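Kojibiose phosphorylase (Gut metagenome, PDB 6W0P) is an enzyme of glycoside hydrolase family 65, with an N-terminal beta-rich domain, a largely helical central catalytic domain and a small C-terminal beta domain. Local coordinates at residues A[219-224]-A[231-236]; A[169-174]-A[247-252]; A[692-697]-A[736-741]. One frame throughout, in Å; residues are numbered along the deposited sequence.

Interaction 1 of 3, residues A[219-224]-A[231-236]; sequences LKEDSY and VILNYE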
# COMPACT_ATOMS: atom_id res chain seq x y z
N LEU A 219 33.37 -11.21 44.17
CA LEU A 219 33.40 -12.56 44.76
C LEU A 219 33.92 -13.54 43.71
O LEU A 219 33.36 -13.58 42.58
CB LEU A 219 31.99 -12.92 45.25
CG LEU A 219 31.87 -14.23 46.03
CD1 LEU A 219 32.61 -14.17 47.37
CD2 LEU A 219 30.41 -14.59 46.27
N LYS A 220 34.97 -14.29 44.06
CA LYS A 220 35.46 -15.44 43.26
C LYS A 220 34.28 -16.40 43.02
O LYS A 220 33.60 -16.76 44.00
CB LYS A 220 36.62 -16.16 43.97
CG LYS A 220 37.26 -17.29 43.16
CD LYS A 220 38.00 -16.83 41.92
CE LYS A 220 38.31 -17.97 40.97
NZ LYS A 220 39.20 -17.54 39.88
N GLU A 221 34.04 -16.77 41.77
CA GLU A 221 33.00 -17.75 41.36
C GLU A 221 33.52 -19.18 41.62
O GLU A 221 34.73 -19.36 41.76
CB GLU A 221 32.62 -17.51 39.90
CG GLU A 221 33.65 -18.01 38.88
CD GLU A 221 34.97 -17.26 38.77
OE1 GLU A 221 35.08 -16.14 39.31
OE2 GLU A 221 35.90 -17.81 38.14
N ASP A 222 32.60 -20.14 41.69
CA ASP A 222 32.90 -21.58 41.92
C ASP A 222 33.23 -22.18 40.56
O ASP A 222 34.04 -23.08 40.51
CB ASP A 222 31.74 -22.29 42.63
CG ASP A 222 31.57 -21.85 44.07
OD1 ASP A 222 32.44 -22.19 44.89
OD2 ASP A 222 30.61 -21.11 44.36
N SER A 223 32.63 -21.67 39.49
CA SER A 223 32.94 -22.10 38.10
C SER A 223 32.35 -21.10 37.11
O SER A 223 31.57 -20.24 37.54
CB SER A 223 32.42 -23.50 37.82
OG SER A 223 31.02 -23.55 37.99
N TYR A 224 32.71 -21.24 35.83
CA TYR A 224 32.26 -20.38 34.71
C TYR A 224 32.00 -21.22 33.46
O TYR A 224 32.53 -22.33 33.37
CB TYR A 224 33.30 -19.29 34.46
CG TYR A 224 34.62 -19.72 33.89
CD1 TYR A 224 35.67 -20.13 34.71
CD2 TYR A 224 34.86 -19.67 32.52
CE1 TYR A 224 36.91 -20.48 34.18
CE2 TYR A 224 36.08 -20.02 31.98
CZ TYR A 224 37.12 -20.42 32.81
OH TYR A 224 38.32 -20.77 32.25
N VAL A 231 28.08 -16.03 28.33
CA VAL A 231 29.03 -16.45 29.39
C VAL A 231 28.29 -16.44 30.73
O VAL A 231 27.34 -15.68 30.88
CB VAL A 231 30.30 -15.58 29.38
CG1 VAL A 231 31.02 -15.75 28.05
CG2 VAL A 231 30.00 -14.11 29.67
N ILE A 232 28.69 -17.32 31.63
CA ILE A 232 28.02 -17.54 32.95
C ILE A 232 29.11 -17.59 34.02
O ILE A 232 30.15 -18.23 33.78
CB ILE A 232 27.14 -18.81 32.92
CG1 ILE A 232 26.20 -18.82 31.71
CG2 ILE A 232 26.38 -18.98 34.22
CD1 ILE A 232 25.38 -20.09 31.59
N LEU A 233 28.88 -16.90 35.12
CA LEU A 233 29.61 -17.09 36.39
C LEU A 233 28.67 -17.84 37.35
O LEU A 233 27.53 -17.39 37.53
CB LEU A 233 30.02 -15.70 36.91
CG LEU A 233 31.15 -15.00 36.16
CD1 LEU A 233 31.23 -13.52 36.53
CD2 LEU A 233 32.49 -15.66 36.43
N ASN A 234 29.13 -18.98 37.90
CA ASN A 234 28.38 -19.83 38.87
C ASN A 234 28.84 -19.50 40.29
O ASN A 234 30.06 -19.49 40.53
CB ASN A 234 28.59 -21.34 38.62
CG ASN A 234 28.03 -21.79 37.29
OD1 ASN A 234 26.90 -21.45 36.94
ND2 ASN A 234 28.80 -22.58 36.56
N TYR A 235 27.89 -19.24 41.19
CA TYR A 235 28.17 -19.03 42.64
C TYR A 235 27.37 -20.06 43.43
O TYR A 235 26.16 -20.20 43.21
CB TYR A 235 27.92 -17.58 43.06
CG TYR A 235 28.70 -16.58 42.25
CD1 TYR A 235 30.00 -16.23 42.60
CD2 TYR A 235 28.17 -16.01 41.10
CE1 TYR A 235 30.74 -15.35 41.83
CE2 TYR A 235 28.90 -15.13 40.32
CZ TYR A 235 30.20 -14.81 40.68
OH TYR A 235 30.92 -13.96 39.92
N GLU A 236 28.08 -20.83 44.25
CA GLU A 236 27.51 -21.83 45.19
C GLU A 236 27.54 -21.16 46.55
O GLU A 236 28.61 -21.12 47.15
CB GLU A 236 28.32 -23.13 45.21
CG GLU A 236 28.52 -23.79 43.86
CD GLU A 236 27.27 -24.35 43.22
OE1 GLU A 236 27.30 -24.58 41.98
OE2 GLU A 236 26.27 -24.57 43.95
O HOH W 1 33.54 -13.82 39.87
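Ser223 and Asn234 face each other and are joined twice. Backbone Asn234 N donates to Ser223 O at 2.8 Å. In the side chains, Asn234 ND2 donates to Ser223 OG, also at 2.8 Å. This second bond is fairly straight, 159° at the hydrogen, and OG lies close to the plane of the amide. Asp222 N then reaches back to Asn234 O at 2.9 Å. Asp222 OD2 accepts from Glu236 N on its anti side, but this bond is modelled very short and its exact length is doubtful.

The side chain of Glu221 lies on the other face, with Leu233. Its CB sits 3.3 Å from Asn234 O and 3.5 Å from Tyr235 CE1. CG lies between the backbone N and the carbonyl carbon (chi1 76°), and it packs 3.6 Å from Leu233 CD2. The chain then bends at chi2, which keeps CD close to the same methyl. At the tip, OE1 is 2.8 Å from a water that also bonds Leu219 O and Tyr235 OH. OE2 has long ion pairs with Lys220 NZ and Lys193 NZ, the latter weak, which probably add little hold.

Leu219 O and Lys220 O lie at the edge of the Tyr235 ring, near its plane. Tyr235 CE1 is 3.2 Å from Leu219 O. The hydroxyl also bonds Thr217 OG1, so the phenol is fixed at its far end. Leu219 CD2 packs on Tyr235 CD1, and the leucine also touches Ile247 of the facing sheet.

Asp222 and Ser223 both stand opposite Asn234. This is a classic beta bulge, at the entry to the antiparallel hairpin of strands 223-227 and 230-239, on the margin of a five-stranded sheet in the N-terminal domain.

Interaction 2 of 3, residues A[169-174]-A[247-252]; sequences LELHLD and ITRYVT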
# COMPACT_ATOMS: atom_id res chain seq x y z
N LEU A 169 23.53 -19.20 42.47
CA LEU A 169 23.33 -17.95 41.70
C LEU A 169 24.17 -18.05 40.44
O LEU A 169 25.37 -18.41 40.58
CB LEU A 169 23.74 -16.77 42.57
CG LEU A 169 23.83 -15.42 41.87
CD1 LEU A 169 22.47 -14.91 41.42
CD2 LEU A 169 24.48 -14.42 42.79
N GLU A 170 23.55 -17.83 39.28
CA GLU A 170 24.23 -17.71 37.96
C GLU A 170 24.09 -16.25 37.48
O GLU A 170 22.96 -15.78 37.44
CB GLU A 170 23.61 -18.67 36.94
CG GLU A 170 23.69 -20.14 37.35
CD GLU A 170 23.06 -21.13 36.36
OE1 GLU A 170 22.50 -20.69 35.33
OE2 GLU A 170 23.13 -22.34 36.63
N LEU A 171 25.20 -15.59 37.16
CA LEU A 171 25.22 -14.31 36.42
C LEU A 171 25.50 -14.59 34.94
O LEU A 171 26.54 -15.24 34.64
CB LEU A 171 26.27 -13.35 37.01
CG LEU A 171 26.21 -13.11 38.52
CD1 LEU A 171 27.16 -11.97 38.87
CD2 LEU A 171 24.80 -12.80 38.99
N HIS A 172 24.63 -14.09 34.06
CA HIS A 172 24.70 -14.29 32.59
C HIS A 172 24.96 -12.96 31.87
O HIS A 172 24.39 -11.92 32.28
CB HIS A 172 23.40 -14.91 32.09
CG HIS A 172 23.08 -16.26 32.61
ND1 HIS A 172 22.58 -17.26 31.79
CD2 HIS A 172 23.12 -16.78 33.86
CE1 HIS A 172 22.34 -18.34 32.51
NE2 HIS A 172 22.67 -18.07 33.78
N LEU A 173 25.80 -13.00 30.83
CA LEU A 173 25.68 -12.11 29.65
C LEU A 173 25.12 -12.97 28.52
O LEU A 173 25.79 -13.96 28.14
CB LEU A 173 27.04 -11.53 29.26
CG LEU A 173 27.85 -10.91 30.40
CD1 LEU A 173 29.19 -10.44 29.88
CD2 LEU A 173 27.10 -9.77 31.07
N ASP A 174 23.93 -12.64 28.04
CA ASP A 174 23.12 -13.45 27.09
C ASP A 174 22.93 -12.64 25.81
O ASP A 174 22.16 -11.66 25.87
CB ASP A 174 21.77 -13.83 27.70
CG ASP A 174 20.86 -14.56 26.72
OD1 ASP A 174 21.36 -14.88 25.62
OD2 ASP A 174 19.66 -14.80 27.04
N ILE A 247 26.36 -9.64 46.49
CA ILE A 247 27.39 -9.63 45.41
C ILE A 247 27.09 -8.41 44.52
O ILE A 247 25.90 -8.08 44.35
CB ILE A 247 27.37 -10.96 44.65
CG1 ILE A 247 28.43 -11.03 43.56
CG2 ILE A 247 25.99 -11.27 44.09
CD1 ILE A 247 28.59 -12.42 42.96
N THR A 248 28.13 -7.75 44.00
CA THR A 248 28.00 -6.64 43.03
C THR A 248 28.55 -7.10 41.68
O THR A 248 29.69 -7.57 41.64
CB THR A 248 28.73 -5.39 43.53
OG1 THR A 248 28.16 -5.15 44.82
CG2 THR A 248 28.56 -4.21 42.61
N ARG A 249 27.73 -6.99 40.63
CA ARG A 249 28.14 -7.18 39.22
C ARG A 249 28.43 -5.82 38.57
O ARG A 249 27.50 -4.97 38.53
CB ARG A 249 27.04 -7.89 38.43
CG ARG A 249 27.54 -8.43 37.11
CD ARG A 249 26.50 -8.38 36.02
NE ARG A 249 25.28 -9.11 36.34
CZ ARG A 249 24.76 -10.09 35.62
NH1 ARG A 249 25.38 -10.51 34.54
NH2 ARG A 249 23.60 -10.63 35.95
N TYR A 250 29.65 -5.66 38.05
CA TYR A 250 30.09 -4.55 37.17
C TYR A 250 30.02 -5.03 35.72
O TYR A 250 30.54 -6.13 35.42
CB TYR A 250 31.50 -4.11 37.54
CG TYR A 250 31.63 -3.72 38.99
CD1 TYR A 250 31.89 -4.67 39.96
CD2 TYR A 250 31.46 -2.40 39.41
CE1 TYR A 250 32.01 -4.33 41.30
CE2 TYR A 250 31.55 -2.05 40.76
CZ TYR A 250 31.84 -3.02 41.71
OH TYR A 250 31.97 -2.75 43.04
N VAL A 251 29.37 -4.24 34.87
CA VAL A 251 29.27 -4.51 33.40
C VAL A 251 29.86 -3.32 32.63
O VAL A 251 29.63 -2.19 33.05
CB VAL A 251 27.81 -4.80 33.00
CG1 VAL A 251 27.67 -5.12 31.52
CG2 VAL A 251 27.22 -5.91 33.85
N THR A 252 30.61 -3.59 31.56
CA THR A 252 31.06 -2.61 30.55
C THR A 252 30.71 -3.17 29.16
O THR A 252 30.99 -4.33 28.91
CB THR A 252 32.53 -2.24 30.72
OG1 THR A 252 32.65 -1.57 31.98
CG2 THR A 252 33.04 -1.35 29.61
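Arg249 NH1 donates to the backbone oxygen His172 O at 2.8 Å, the one hydrogen bond between 169-174 and 247-252. The donor stands above the carbonyl plane, 58° out of it. Leu171 CB lies over one face of the guanidinium, 3.9 Å from Arg249 CZ and offset toward the rim. Leu171 CD1 packs against the aliphatic part of the arginine, 4.0 Å from Arg249 CG. The arginine chain is bent at chi2 and chi3 and runs alongside Leu171, pointing the other way. Its NE bonds Gln155 OE1 and its NH2 bonds Lys93 O, so all three nitrogens of this buried group have acceptors. At the start of both segments Leu169 CD2 meets Ile247 CG2 at 3.7 Å.

Segments 169-174 and 247-252 run nearly parallel, 9° apart, their axes 10.1 Å apart at closest approach. They are not sheet neighbours but face each other across a beta sandwich. Strand 165-174 lies in the five-stranded sheet, between strands 94-98 and 230-239. Strand 245-256 lies in the larger sheet, between strands 152-161 and 210-217. Ile94 and Met215 from these neighbours also touch Arg249.

Interaction 3 of 3, residues A[692-697]-A[736-741]; sequences LTPTSN and NVYGKK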
# COMPACT_ATOMS: atom_id res chain seq x y z
N LEU A 692 7.33 36.18 29.32
CA LEU A 692 6.47 35.28 30.13
C LEU A 692 5.09 35.92 30.25
O LEU A 692 5.04 37.17 30.30
CB LEU A 692 7.09 35.12 31.53
CG LEU A 692 8.46 34.46 31.58
CD1 LEU A 692 9.02 34.50 33.00
CD2 LEU A 692 8.39 33.03 31.08
N THR A 693 4.03 35.10 30.21
CA THR A 693 2.62 35.48 30.49
C THR A 693 2.00 34.39 31.34
O THR A 693 1.19 33.60 30.85
CB THR A 693 1.80 35.66 29.22
OG1 THR A 693 2.53 36.53 28.36
CG2 THR A 693 0.42 36.25 29.48
N PRO A 694 2.43 34.24 32.60
CA PRO A 694 1.99 33.12 33.43
C PRO A 694 0.49 33.14 33.76
O PRO A 694 -0.04 34.16 34.19
CB PRO A 694 2.88 33.22 34.68
CG PRO A 694 4.08 34.01 34.21
CD PRO A 694 3.49 35.02 33.25
N THR A 695 -0.17 32.00 33.51
CA THR A 695 -1.60 31.76 33.80
C THR A 695 -1.70 30.54 34.73
O THR A 695 -0.68 29.87 34.94
CB THR A 695 -2.40 31.61 32.50
OG1 THR A 695 -1.75 30.65 31.67
CG2 THR A 695 -2.54 32.92 31.75
N SER A 696 -2.88 30.27 35.26
CA SER A 696 -3.10 29.32 36.38
C SER A 696 -3.52 27.97 35.81
O SER A 696 -4.32 27.94 34.84
CB SER A 696 -4.16 29.85 37.33
OG SER A 696 -3.74 31.07 37.94
N ASN A 697 -3.03 26.89 36.42
CA ASN A 697 -3.65 25.55 36.35
C ASN A 697 -4.62 25.46 37.53
O ASN A 697 -4.14 25.58 38.67
CB ASN A 697 -2.60 24.45 36.36
CG ASN A 697 -3.18 23.06 36.21
OD1 ASN A 697 -4.27 22.80 36.69
ND2 ASN A 697 -2.46 22.17 35.55
N ASN A 736 10.29 40.43 29.64
CA ASN A 736 8.97 41.02 29.35
C ASN A 736 7.92 40.16 30.05
O ASN A 736 7.82 38.95 29.70
CB ASN A 736 8.84 41.15 27.83
CG ASN A 736 7.76 42.12 27.45
OD1 ASN A 736 6.62 41.92 27.85
ND2 ASN A 736 8.11 43.16 26.73
N VAL A 737 7.22 40.69 31.06
CA VAL A 737 6.18 39.94 31.82
C VAL A 737 4.85 40.69 31.76
O VAL A 737 4.78 41.89 32.17
CB VAL A 737 6.59 39.64 33.29
CG1 VAL A 737 5.66 38.64 33.94
CG2 VAL A 737 8.03 39.14 33.41
N TYR A 738 3.80 40.01 31.27
CA TYR A 738 2.45 40.58 31.08
C TYR A 738 2.59 41.84 30.21
O TYR A 738 1.86 42.80 30.42
CB TYR A 738 1.78 40.85 32.43
CG TYR A 738 1.55 39.62 33.28
CD1 TYR A 738 0.89 38.51 32.77
CD2 TYR A 738 2.01 39.54 34.58
CE1 TYR A 738 0.68 37.37 33.52
CE2 TYR A 738 1.80 38.40 35.35
CZ TYR A 738 1.14 37.31 34.82
OH TYR A 738 0.96 36.17 35.57
N GLY A 739 3.52 41.81 29.25
CA GLY A 739 3.70 42.86 28.24
C GLY A 739 4.50 44.06 28.73
O GLY A 739 4.62 45.00 27.93
N LYS A 740 5.05 44.03 29.96
CA LYS A 740 5.93 45.12 30.51
C LYS A 740 7.38 44.63 30.58
O LYS A 740 7.61 43.44 30.96
CB LYS A 740 5.48 45.58 31.90
CG LYS A 740 3.98 45.82 32.08
CD LYS A 740 3.58 47.28 32.18
CE LYS A 740 2.13 47.53 31.84
NZ LYS A 740 1.20 46.69 32.64
N LYS A 741 8.33 45.52 30.27
CA LYS A 741 9.78 45.21 30.20
C LYS A 741 10.46 45.56 31.53
O LYS A 741 10.58 46.76 31.86
CB LYS A 741 10.46 45.96 29.06
CG LYS A 741 11.95 45.68 28.99
CD LYS A 741 12.55 45.63 27.60
CE LYS A 741 13.53 46.75 27.33
NZ LYS A 741 14.21 46.56 26.02
O HOH W 2 4.88 39.30 28.32
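A parallel beta bridge between the two inner strands of a small mixed sheet, where strand 689-692 ends, is the frame of this contact. Leu692 pairs with Val737 of strand 733-737. Leu692 N donates to Asn736 O at 2.8 Å, and Tyr738 N donates to Leu692 O at 3.2 Å. Val737 CA adds a CA-H...O contact to Leu692 O between them. After the bridge, strand 733-737 turns back through a type I' turn from Val737 to Lys740 and continues as strand 740-744.

Tyr738 is the first inner residue of that turn and has a positive phi. From there its side chain reaches across to 692-697. With CG anti to the carbonyl carbon (chi1 -62°), the CB-CG bond heads toward that segment. Tyr738 OH donates to Pro694 O at 2.6 Å, with the oxygen at the edge of the ring and near its plane. The donor is tilted 20° from the carbonyl plane. The proline ring packs against the same end of the phenol, with Pro694 CD 3.6 Å from Tyr738 CZ. Thr693 CG2 meets the ring further back, 4.0 Å from Tyr738 CD1. Pro694 CD also meets Val737 CG1 at 4.3 Å. Val723 touches both Pro694 and Tyr738, and Ile725 touches both Leu692 and Val737, so strand 722-726 lies against this patch.

A water bridges the two segments: it donates to Leu692 O at 2.9 Å and accepts from Gly739 N, with Asn736 OD1 also in reach.

Leu692 O thus serves both Tyr738 N and the water. Strand pairing ends at Leu692, and beyond it the phenol takes over: its hydroxyl satisfies Pro694 O, while its ring carbons CE1 and CZ pack on Pro694 CD. One side chain therefore ties the loop to the turn by polar and apolar contacts together.

Overall arrangement
Interactions 1 and 2 share one domain and touch. Their centres are 10 Å apart, and strand 230-239 of interaction 1 is the sheet neighbour of strand 165-174 of interaction 2. Along the chain, interaction 1 is nested inside the loop closed by interaction 2. Interaction 2 is fully buried between two sheets and combines aliphatic packing with one arginine whose nitrogens are all hydrogen-bonded. Interaction 1 lies at a sheet margin, partly exposed, and uses backbone bonds, carboxylates and water. Interaction 3 stands apart in the C-terminal domain, on the opposite side of the chain's centre, about 53 Å from interaction 2 between centres. Also partly buried, it combines strand pairing with a tyrosine and water.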